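Local coordinates for protein DNA primase (Aquifex aeolicus, PDB 2AU3) that probably synthesises the short RNA primers that DNA polymerase extends during DNA replication, through its zinc-binding and RNA polymerase domains, at residues Thr273-Asn278 with Lys305-Leu310; Ile14-Val19 with Gly65-Phe70; Leu186-Ile191 with Asp211-Tyr216; Arg368-Tyr373 with Glu399-Lys404. All blocks are in the same frame, centred on the assembly; numbering follows the deposited sequence.

Overall arrangement
The four contacts follow one another along the chain in the order contact 2, contact 3, contact 1, contact 4, each closing before the next opens. They sample four parts of an elongated primase: the zinc-binding domain, the N-terminal part of the catalytic core, the Toprim domain and the helical domain. Contacts 2 and 4 lie farthest apart, their centres about 57 Å from each other. Contacts 1 and 4, with centres about 20 Å apart, touch directly where helix 298-313 meets helix 363-374, so Toprim and helical parts form a continuous body. Contacts 1 and 3 approach to about 6 Å between nearest atoms, without touching. Each contact thus belongs to a different part of the primase.

Contact 1 (Thr273-Asn278 with Lys305-Leu310); sequences TALTQN and KSAIPL
The backbones approach at two points, Leu275 CA lying 6.0 Å from Ala307 CA and Gln277 CA 5.3 Å from Leu310 CA. Within the Toprim fold this joins the turn that opens helix 277-284 to the flank of helix 298-313, which is kinked near Pro309, where two backbone N atoms lack their bond to the preceding turn. Leu275 turns its CG anti to the backbone N (chi1 178°) and sets CD2 on Ala307 CB at 3.8 Å. Leu310 is the middle of the contact: it slips between Leu275 and Gln277, its CD1 4.2 Å from Leu275 CD2. Gln277, bent at chi2, crosses Leu310 obliquely and lays its terminal amide beside the CB, CD2 and carbonyl of that leucine. An alanine in place of Gln277, lacking the amide, would probably leave this flank of Leu310 less well covered. Thr276, the N-cap, turns the other way; its OG1 caps a backbone N in the first helical turn and is also hydrogen-bonded to Gly228 O. At the centre of the contact a methyl faces a carbonyl, Leu310 CD1 standing 3.2 Å from Leu275 O.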
# COMPACT_ATOMS: atom_id res chain seq x y z
N THR A 273 -11.40 3.71 0.30
CA THR A 273 -12.76 3.47 0.82
C THR A 273 -13.08 2.04 1.30
O THR A 273 -12.23 1.35 1.88
CB THR A 273 -13.78 3.78 -0.26
OG1 THR A 273 -13.70 2.76 -1.27
CG2 THR A 273 -13.45 5.06 -1.00
N ALA A 274 -14.34 1.61 1.03
CA ALA A 274 -14.78 0.23 1.30
C ALA A 274 -14.12 -0.80 0.38
O ALA A 274 -13.95 -0.58 -0.81
CB ALA A 274 -16.30 0.10 1.22
N LEU A 275 -13.80 -1.94 0.94
CA LEU A 275 -13.24 -3.03 0.18
C LEU A 275 -14.16 -3.31 -1.04
O LEU A 275 -15.38 -3.29 -0.92
CB LEU A 275 -13.10 -4.26 1.06
CG LEU A 275 -12.57 -5.50 0.35
CD1 LEU A 275 -11.07 -5.42 0.28
CD2 LEU A 275 -13.01 -6.75 1.13
N THR A 276 -13.56 -3.51 -2.21
CA THR A 276 -14.31 -3.91 -3.40
C THR A 276 -14.06 -5.37 -3.68
O THR A 276 -13.10 -5.93 -3.19
CB THR A 276 -13.89 -3.12 -4.64
OG1 THR A 276 -12.56 -3.51 -5.02
CG2 THR A 276 -13.83 -1.60 -4.35
N GLN A 277 -14.91 -5.97 -4.50
CA GLN A 277 -14.68 -7.33 -4.98
C GLN A 277 -13.31 -7.52 -5.67
O GLN A 277 -12.61 -8.52 -5.43
CB GLN A 277 -15.81 -7.78 -5.92
CG GLN A 277 -15.77 -9.29 -6.24
CD GLN A 277 -15.99 -10.15 -4.99
OE1 GLN A 277 -15.10 -10.90 -4.56
NE2 GLN A 277 -17.16 -10.07 -4.43
N ASN A 278 -12.94 -6.58 -6.55
CA ASN A 278 -11.63 -6.69 -7.21
C ASN A 278 -10.51 -6.71 -6.17
O ASN A 278 -9.56 -7.44 -6.34
CB ASN A 278 -11.38 -5.56 -8.23
CG ASN A 278 -12.15 -5.76 -9.52
OD1 ASN A 278 -12.59 -6.87 -9.83
ND2 ASN A 278 -12.32 -4.67 -10.30
N LYS A 305 -19.24 -6.40 8.01
CA LYS A 305 -20.31 -7.22 7.44
C LYS A 305 -20.48 -7.03 5.94
O LYS A 305 -20.75 -7.99 5.22
CB LYS A 305 -21.63 -7.00 8.20
CG LYS A 305 -21.59 -7.59 9.62
CD LYS A 305 -22.69 -7.03 10.51
CE LYS A 305 -22.31 -7.15 11.97
NZ LYS A 305 -23.26 -7.98 12.77
N SER A 306 -20.36 -5.80 5.45
CA SER A 306 -20.36 -5.57 4.00
C SER A 306 -19.17 -6.20 3.27
O SER A 306 -19.28 -6.59 2.10
CB SER A 306 -20.43 -4.07 3.70
OG SER A 306 -21.54 -3.49 4.37
N ALA A 307 -18.02 -6.26 3.93
CA ALA A 307 -16.80 -6.74 3.25
C ALA A 307 -16.69 -8.27 3.23
O ALA A 307 -16.09 -8.85 2.33
CB ALA A 307 -15.55 -6.11 3.90
N ILE A 308 -17.28 -8.91 4.23
CA ILE A 308 -17.16 -10.36 4.42
C ILE A 308 -17.62 -11.20 3.22
O ILE A 308 -16.91 -12.09 2.80
CB ILE A 308 -17.90 -10.79 5.73
CG1 ILE A 308 -17.09 -10.38 6.96
CG2 ILE A 308 -18.13 -12.27 5.74
CD1 ILE A 308 -17.82 -10.51 8.33
N PRO A 309 -18.80 -10.93 2.65
CA PRO A 309 -19.24 -11.67 1.46
C PRO A 309 -18.28 -11.50 0.27
O PRO A 309 -18.15 -12.42 -0.52
CB PRO A 309 -20.59 -11.02 1.15
CG PRO A 309 -21.06 -10.55 2.51
CD PRO A 309 -19.82 -9.94 3.07
N LEU A 310 -17.65 -10.35 0.14
CA LEU A 310 -16.66 -10.19 -0.95
C LEU A 310 -15.47 -11.11 -0.72
O LEU A 310 -14.97 -11.73 -1.67
CB LEU A 310 -16.17 -8.75 -1.11
CG LEU A 310 -17.21 -7.62 -1.01
CD1 LEU A 310 -16.49 -6.29 -1.10
CD2 LEU A 310 -18.29 -7.74 -2.08

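Contact 2 (Ile14-Val19 with Gly65-Phe70); sequences IDIVDV and GDAIKF
Two helix starts meet side by side in the zinc-binding domain, and a single methyl group is the focus of their packing. Ala67 CB, in the first turn of helix 67-75, points into a socket made by three side chains of residues 14-19. Ile14 reaches it with CG2 at 3.6 Å, Ile16 lays CG1 alongside at 3.7 Å, and Val19, its chi1 of 5° nearly eclipsed and so probably somewhat strained, brings CG1 to 3.8 Å. Ile16 holds CG1 anti to its backbone N (chi1 -168°), a torsion that carries CD1 past the methyl and onto the backbone, 3.6 Å from Ala67 N. An alanine in place of Ile16, without CG1 and CD1, would probably loosen the grip on the Ala67 methyl and the cover over the start of helix 67-75. At the margin the fit slackens: Ile14 CD1 meets Ile68 CG1 at 4.0 Å, the two chains crossing at about a right angle.

Away from Ala67, residues 14-19 are more open and partly polar. Asp18 is exposed, and Asp15, the N-cap of helix 16-23, turns away from the contact; its OD1 accepts from Val17 N, which sits above the carboxylate plane, and from Gln54 NE2. Asp66 caps the other helix, Lys69 N meeting its OD1 at 2.9 Å nearly along the C-O axis, while OD2 is hydrogen-bonded to Tyr79 OH. The chemistry thus divides cleanly: polar groups fix each helix start, whereas the cohesion between the two segments rests on shape and apolar burial.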
# COMPACT_ATOMS: atom_id res chain seq x y z
N ILE A 14 20.95 -4.18 -17.17
CA ILE A 14 21.74 -3.61 -16.06
C ILE A 14 21.67 -4.50 -14.83
O ILE A 14 20.63 -5.09 -14.55
CB ILE A 14 21.23 -2.20 -15.67
CG1 ILE A 14 21.53 -1.19 -16.78
CG2 ILE A 14 21.91 -1.75 -14.41
CD1 ILE A 14 20.57 -0.01 -16.76
N ASP A 15 22.78 -4.61 -14.11
CA ASP A 15 22.78 -5.19 -12.77
C ASP A 15 23.12 -4.06 -11.83
O ASP A 15 24.21 -3.49 -11.90
CB ASP A 15 23.82 -6.33 -12.65
CG ASP A 15 23.74 -7.08 -11.32
OD1 ASP A 15 23.12 -6.58 -10.33
OD2 ASP A 15 24.26 -8.21 -11.15
N ILE A 16 22.18 -3.72 -10.95
CA ILE A 16 22.35 -2.57 -10.06
C ILE A 16 23.62 -2.64 -9.21
O ILE A 16 24.22 -1.62 -8.90
CB ILE A 16 21.11 -2.39 -9.18
CG1 ILE A 16 21.15 -1.04 -8.47
CG2 ILE A 16 20.95 -3.58 -8.21
CD1 ILE A 16 19.77 -0.64 -7.86
N VAL A 17 24.02 -3.86 -8.85
CA VAL A 17 25.24 -4.08 -8.08
C VAL A 17 26.46 -3.56 -8.84
O VAL A 17 27.27 -2.80 -8.29
CB VAL A 17 25.40 -5.57 -7.67
CG1 VAL A 17 26.75 -5.84 -7.01
CG2 VAL A 17 24.29 -5.98 -6.72
N ASP A 18 26.60 -3.94 -10.10
CA ASP A 18 27.70 -3.40 -10.92
C ASP A 18 27.65 -1.87 -11.03
O ASP A 18 28.69 -1.21 -10.91
CB ASP A 18 27.72 -4.02 -12.33
CG ASP A 18 27.93 -5.53 -12.32
OD1 ASP A 18 28.67 -6.04 -11.45
OD2 ASP A 18 27.40 -6.29 -13.16
N VAL A 19 26.47 -1.29 -11.26
CA VAL A 19 26.47 0.19 -11.42
C VAL A 19 26.78 0.98 -10.17
O VAL A 19 27.57 1.91 -10.23
CB VAL A 19 25.34 0.83 -12.34
CG1 VAL A 19 24.34 -0.16 -12.84
CG2 VAL A 19 24.70 2.08 -11.72
N GLY A 65 15.22 3.26 -5.27
CA GLY A 65 14.90 3.12 -6.68
C GLY A 65 15.77 2.13 -7.43
O GLY A 65 16.50 1.32 -6.83
N ASP A 66 15.71 2.18 -8.76
CA ASP A 66 16.51 1.28 -9.59
C ASP A 66 17.89 1.87 -9.88
O ASP A 66 18.29 2.92 -9.33
CB ASP A 66 15.76 0.85 -10.88
CG ASP A 66 15.53 2.02 -11.86
OD1 ASP A 66 16.09 3.10 -11.66
OD2 ASP A 66 14.79 1.94 -12.88
N ALA A 67 18.64 1.17 -10.72
CA ALA A 67 20.00 1.57 -11.04
C ALA A 67 20.07 2.89 -11.81
O ALA A 67 20.90 3.75 -11.50
CB ALA A 67 20.70 0.45 -11.83
N ILE A 68 19.21 3.07 -12.81
CA ILE A 68 19.20 4.32 -13.56
C ILE A 68 18.94 5.50 -12.61
O ILE A 68 19.57 6.58 -12.73
CB ILE A 68 18.10 4.30 -14.64
CG1 ILE A 68 18.42 3.25 -15.72
CG2 ILE A 68 17.93 5.73 -15.24
CD1 ILE A 68 17.24 2.94 -16.66
N LYS A 69 17.99 5.31 -11.70
CA LYS A 69 17.62 6.34 -10.76
C LYS A 69 18.79 6.68 -9.83
O LYS A 69 19.01 7.86 -9.53
CB LYS A 69 16.42 5.89 -9.93
CG LYS A 69 16.14 6.77 -8.74
CD LYS A 69 14.67 6.78 -8.43
CE LYS A 69 14.31 7.95 -7.56
NZ LYS A 69 13.26 7.54 -6.59
N PHE A 70 19.56 5.68 -9.40
CA PHE A 70 20.76 5.97 -8.61
C PHE A 70 21.69 6.95 -9.36
O PHE A 70 22.16 7.93 -8.81
CB PHE A 70 21.54 4.71 -8.21
CG PHE A 70 22.82 5.04 -7.47
CD1 PHE A 70 22.81 5.30 -6.10
CD2 PHE A 70 24.02 5.17 -8.17
CE1 PHE A 70 23.98 5.65 -5.41
CE2 PHE A 70 25.21 5.51 -7.48
CZ PHE A 70 25.19 5.76 -6.12

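Contact 3 (Leu186-Ile191 with Asp211-Tyr216)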
# COMPACT_ATOMS: atom_id res chain seq x y z
N LEU A 186 -1.87 19.77 -2.76
CA LEU A 186 -1.28 20.94 -2.08
C LEU A 186 -1.59 20.99 -0.58
O LEU A 186 -2.74 20.86 -0.19
CB LEU A 186 -1.73 22.25 -2.75
CG LEU A 186 -1.05 23.53 -2.28
CD1 LEU A 186 0.46 23.47 -2.54
CD2 LEU A 186 -1.65 24.73 -3.01
N ARG A 187 -0.53 21.11 0.23
CA ARG A 187 -0.67 21.30 1.67
C ARG A 187 -1.02 20.02 2.43
O ARG A 187 -1.27 20.07 3.61
CB ARG A 187 -1.69 22.42 1.96
CG ARG A 187 -1.41 23.25 3.20
CD ARG A 187 -0.10 24.05 3.18
NE ARG A 187 -0.06 25.04 2.10
CZ ARG A 187 1.00 25.28 1.35
NH1 ARG A 187 2.13 24.61 1.54
NH2 ARG A 187 0.93 26.18 0.38
N ARG A 188 -1.04 18.88 1.76
CA ARG A 188 -1.40 17.62 2.41
C ARG A 188 -0.18 16.77 2.68
O ARG A 188 0.82 16.85 1.98
CB ARG A 188 -2.37 16.81 1.55
CG ARG A 188 -3.70 17.48 1.30
CD ARG A 188 -4.67 16.69 0.43
NE ARG A 188 -5.91 17.46 0.33
CZ ARG A 188 -7.02 17.19 0.98
NH1 ARG A 188 -7.11 16.08 1.73
NH2 ARG A 188 -8.05 18.02 0.88
N VAL A 189 -0.29 15.92 3.70
CA VAL A 189 0.68 14.85 3.90
C VAL A 189 0.32 13.82 2.84
O VAL A 189 -0.83 13.48 2.68
CB VAL A 189 0.61 14.27 5.33
CG1 VAL A 189 1.29 12.84 5.43
CG2 VAL A 189 1.29 15.28 6.33
N VAL A 190 1.31 13.39 2.06
CA VAL A 190 1.09 12.58 0.91
C VAL A 190 1.45 11.15 1.25
O VAL A 190 2.50 10.89 1.84
CB VAL A 190 1.93 13.07 -0.29
CG1 VAL A 190 1.84 12.09 -1.41
CG2 VAL A 190 1.46 14.48 -0.77
N ILE A 191 0.57 10.23 0.88
CA ILE A 191 0.82 8.81 1.06
C ILE A 191 0.80 8.16 -0.31
O ILE A 191 -0.26 8.01 -0.94
CB ILE A 191 -0.27 8.17 1.99
CG1 ILE A 191 -0.44 8.97 3.29
CG2 ILE A 191 0.06 6.72 2.31
CD1 ILE A 191 -1.68 9.90 3.29
N ASP A 211 -9.83 23.50 6.40
CA ASP A 211 -10.23 23.77 5.02
C ASP A 211 -11.63 23.18 4.80
O ASP A 211 -12.07 22.32 5.57
CB ASP A 211 -9.24 23.10 4.05
CG ASP A 211 -9.02 23.90 2.78
OD1 ASP A 211 -9.92 23.88 1.90
OD2 ASP A 211 -7.99 24.57 2.56
N LYS A 212 -12.31 23.62 3.75
CA LYS A 212 -13.62 23.06 3.38
C LYS A 212 -13.49 21.66 2.71
O LYS A 212 -14.42 20.85 2.78
CB LYS A 212 -14.39 24.07 2.50
CG LYS A 212 -15.56 23.49 1.65
CD LYS A 212 -16.85 23.35 2.45
CE LYS A 212 -17.58 22.04 2.07
NZ LYS A 212 -19.01 22.05 2.53
N SER A 213 -12.33 21.39 2.10
CA SER A 213 -12.10 20.15 1.33
C SER A 213 -12.15 18.89 2.18
O SER A 213 -12.04 18.98 3.41
CB SER A 213 -10.74 20.23 0.63
OG SER A 213 -9.69 20.30 1.58
N PRO A 214 -12.31 17.72 1.55
CA PRO A 214 -12.29 16.45 2.27
C PRO A 214 -10.98 16.27 3.02
O PRO A 214 -9.94 16.78 2.59
CB PRO A 214 -12.42 15.40 1.16
CG PRO A 214 -13.14 16.12 0.08
CD PRO A 214 -12.56 17.51 0.11
N LYS A 215 -11.04 15.55 4.12
CA LYS A 215 -9.86 15.31 4.94
C LYS A 215 -8.87 14.44 4.16
O LYS A 215 -7.67 14.58 4.34
CB LYS A 215 -10.24 14.64 6.27
CG LYS A 215 -10.62 15.60 7.41
CD LYS A 215 -11.16 14.82 8.60
CE LYS A 215 -12.29 15.54 9.34
NZ LYS A 215 -13.12 14.54 10.13
N TYR A 216 -9.40 13.55 3.32
CA TYR A 216 -8.58 12.64 2.52
C TYR A 216 -9.00 12.65 1.05
O TYR A 216 -10.19 12.54 0.73
CB TYR A 216 -8.65 11.22 3.08
CG TYR A 216 -7.83 10.20 2.31
CD1 TYR A 216 -6.46 10.09 2.52
CD2 TYR A 216 -8.43 9.36 1.37
CE1 TYR A 216 -5.70 9.16 1.81
CE2 TYR A 216 -7.68 8.42 0.66
CZ TYR A 216 -6.31 8.32 0.89
OH TYR A 216 -5.58 7.40 0.18
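Pro214 O is gripped by two N-H groups, both from the guanidinium of Arg188. The arginine comes end-on, with NH2 2.8 Å from Pro214 O and NH1 3.0 Å from the same oxygen. The NH2 bond is the straighter, its N-H...O angle being 151° against 139° for NH1, and it runs nearly along the C=O axis; NH1 stands above the carbonyl plane. Pro214 O itself lies in the guanidinium plane, but two bonds to one atom would not alone fix the turn of the flat group about the line to that oxygen. Arg188 delivers it by a chain extended from CG to NE, with CG beside its own backbone N. Ser213 OG also lies at the guanidinium edge, but its angle to NH2 is too poor for a bond. Asp211 OD1, 6.2 Å from Arg188 NH2, is too distant for a salt bridge, though it may add some favourable field. Farther along, Ile191 CD1 touches the edge of the Tyr216 ring at CE1, 4.3 Å away, a looser apolar supplement.

In the antiparallel sheet of the catalytic core, strand 200-207 runs between strands 188-194 and 216-218. Arg188 NH1 is hydrogen-bonded to Gly205 O of that middle strand, which probably steadies the guanidinium, so one side chain ties strand 188-194 to both its neighbour and the connection beyond. Tyr216, which begins the edge strand 216-218, meets the ring of Tyr253 on helix 253-261.

Contact 4 (Arg368-Tyr373 with Glu399-Lys404)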
# COMPACT_ATOMS: atom_id res chain seq x y z
N ARG A 368 -30.17 -16.34 10.48
CA ARG A 368 -30.27 -15.43 9.34
C ARG A 368 -28.88 -15.12 8.79
O ARG A 368 -28.65 -15.19 7.58
CB ARG A 368 -30.93 -14.12 9.77
CG ARG A 368 -32.07 -13.71 8.87
CD ARG A 368 -31.96 -12.27 8.37
NE ARG A 368 -32.73 -11.37 9.22
CZ ARG A 368 -32.98 -10.10 8.95
NH1 ARG A 368 -32.51 -9.52 7.85
NH2 ARG A 368 -33.70 -9.41 9.80
N GLU A 369 -27.97 -14.77 9.70
CA GLU A 369 -26.61 -14.38 9.34
C GLU A 369 -25.88 -15.57 8.75
O GLU A 369 -25.32 -15.48 7.67
CB GLU A 369 -25.84 -13.89 10.57
CG GLU A 369 -25.97 -12.40 10.85
CD GLU A 369 -24.76 -11.85 11.61
OE1 GLU A 369 -24.44 -12.40 12.70
OE2 GLU A 369 -24.15 -10.87 11.12
N PHE A 370 -25.93 -16.68 9.46
CA PHE A 370 -25.29 -17.92 9.02
C PHE A 370 -25.71 -18.33 7.61
O PHE A 370 -24.86 -18.58 6.74
CB PHE A 370 -25.60 -19.05 9.99
CG PHE A 370 -24.85 -20.32 9.72
CD1 PHE A 370 -23.58 -20.52 10.22
CD2 PHE A 370 -25.44 -21.35 8.98
CE1 PHE A 370 -22.89 -21.72 9.98
CE2 PHE A 370 -24.76 -22.54 8.74
CZ PHE A 370 -23.49 -22.71 9.23
N ARG A 371 -27.02 -18.38 7.37
CA ARG A 371 -27.51 -18.79 6.06
C ARG A 371 -27.16 -17.75 5.00
O ARG A 371 -26.85 -18.10 3.89
CB ARG A 371 -29.00 -19.11 6.10
CG ARG A 371 -29.91 -18.08 5.47
CD ARG A 371 -31.41 -18.24 5.84
NE ARG A 371 -32.13 -19.01 4.83
CZ ARG A 371 -33.45 -18.97 4.64
NH1 ARG A 371 -34.22 -18.19 5.39
NH2 ARG A 371 -34.00 -19.72 3.70
N TYR A 372 -27.18 -16.47 5.37
CA TYR A 372 -26.71 -15.41 4.46
C TYR A 372 -25.22 -15.57 4.10
O TYR A 372 -24.87 -15.58 2.93
CB TYR A 372 -27.00 -14.05 5.08
CG TYR A 372 -26.37 -12.88 4.37
CD1 TYR A 372 -26.96 -12.31 3.23
CD2 TYR A 372 -25.22 -12.29 4.86
CE1 TYR A 372 -26.39 -11.22 2.59
CE2 TYR A 372 -24.65 -11.19 4.24
CZ TYR A 372 -25.23 -10.67 3.10
OH TYR A 372 -24.66 -9.59 2.49
N TYR A 373 -24.33 -15.70 5.08
CA TYR A 373 -22.90 -15.86 4.76
C TYR A 373 -22.63 -17.13 3.99
O TYR A 373 -21.79 -17.16 3.08
CB TYR A 373 -22.03 -15.82 6.01
CG TYR A 373 -21.92 -14.46 6.58
CD1 TYR A 373 -21.65 -13.37 5.77
CD2 TYR A 373 -22.16 -14.24 7.94
CE1 TYR A 373 -21.59 -12.09 6.29
CE2 TYR A 373 -22.09 -12.98 8.49
CZ TYR A 373 -21.80 -11.90 7.66
OH TYR A 373 -21.73 -10.63 8.17
N GLU A 399 -32.99 -27.30 4.58
CA GLU A 399 -33.57 -26.53 3.50
C GLU A 399 -33.74 -25.04 3.84
O GLU A 399 -33.79 -24.20 2.94
CB GLU A 399 -34.90 -27.17 3.00
CG GLU A 399 -35.63 -28.07 4.01
CD GLU A 399 -34.96 -29.43 4.25
OE1 GLU A 399 -34.85 -30.23 3.28
OE2 GLU A 399 -34.55 -29.70 5.40
N ILE A 400 -33.80 -24.72 5.13
CA ILE A 400 -33.75 -23.33 5.59
C ILE A 400 -32.32 -22.77 5.43
O ILE A 400 -32.12 -21.69 4.87
CB ILE A 400 -34.20 -23.20 7.08
CG1 ILE A 400 -35.68 -23.61 7.28
CG2 ILE A 400 -33.90 -21.80 7.64
CD1 ILE A 400 -36.67 -22.94 6.31
N LEU A 401 -31.35 -23.53 5.93
CA LEU A 401 -29.95 -23.16 5.87
C LEU A 401 -29.38 -23.04 4.45
O LEU A 401 -28.52 -22.20 4.19
CB LEU A 401 -29.10 -24.15 6.68
CG LEU A 401 -29.46 -24.33 8.16
CD1 LEU A 401 -28.58 -25.42 8.77
CD2 LEU A 401 -29.34 -23.00 8.92
N LEU A 402 -29.86 -23.88 3.54
CA LEU A 402 -29.39 -23.84 2.16
C LEU A 402 -30.22 -22.90 1.28
O LEU A 402 -29.99 -22.81 0.06
CB LEU A 402 -29.33 -25.25 1.57
CG LEU A 402 -28.28 -26.17 2.21
CD1 LEU A 402 -28.06 -27.41 1.37
CD2 LEU A 402 -26.95 -25.43 2.44
N MET A 403 -31.14 -22.17 1.91
CA MET A 403 -32.01 -21.19 1.25
C MET A 403 -32.80 -21.80 0.09
O MET A 403 -33.01 -21.16 -0.95
CB MET A 403 -31.22 -19.93 0.83
CG MET A 403 -31.11 -18.87 1.95
SD MET A 403 -30.31 -17.28 1.51
CE MET A 403 -28.69 -17.81 1.06
N LYS A 404 -33.24 -23.05 0.29
CA LYS A 404 -34.10 -23.78 -0.65
C LYS A 404 -35.55 -23.32 -0.50
O LYS A 404 -36.19 -23.56 0.53
CB LYS A 404 -34.03 -25.29 -0.41
CG LYS A 404 -32.65 -25.81 -0.05
CD LYS A 404 -32.48 -27.27 -0.44
CE LYS A 404 -31.02 -27.61 -0.74
NZ LYS A 404 -30.73 -27.73 -2.19
O HOH W 1 -27.25 -20.47 2.66
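Helix 363-374 passes the C-terminal end of helix 398-401 with Arg371 CA 5.0 Å from Leu401 CA. That short helix finishes in a Schellman motif: Lys404 N bonds to Glu399 O, Met403 N bonds to Ile400 O, and Met403 takes the positive phi of 56° that the motif requires.

Arg371 dominates the contact. Its chi1 of 106° lies off the usual staggered positions, and a bend at chi3 folds the guanidinium over the helix end. Ile400 O lies over one face of that group, 3.0 Å from Arg371 CZ, and Ile400 CG2 covers the same face above its centre at 4.1 Å. The positive charge beside the carbonyl of Ile400 at a helix C-terminus is likely to be electrostatically favourable. Met403 crosses the arginine obliquely, packing its CG 3.8 Å from Arg371 CG, while a bend at chi3 brings its CE methyl to 3.4 Å from Arg371 O. The same carbonyl takes part in a water bridge: one water donates to Arg371 O at 2.7 Å and to Leu401 O at 2.6 Å, linking the backbones where they draw together. Deeper in the domain, Phe370 CD2 and Leu401 CD2 touch at 4.2 Å, closing the contact on its buried side.

Both of these apolar residues continue into helix 380-394, where Phe370 stacks on Phe390 and Leu401 packs on Phe390 and His391. Phe370 also touches Ile356, so helix 363-374 is flanked within the helical domain by helices 351-358, 380-394 and 398-401, and Tyr372 and Tyr373 meet helix 298-313 of the Toprim domain.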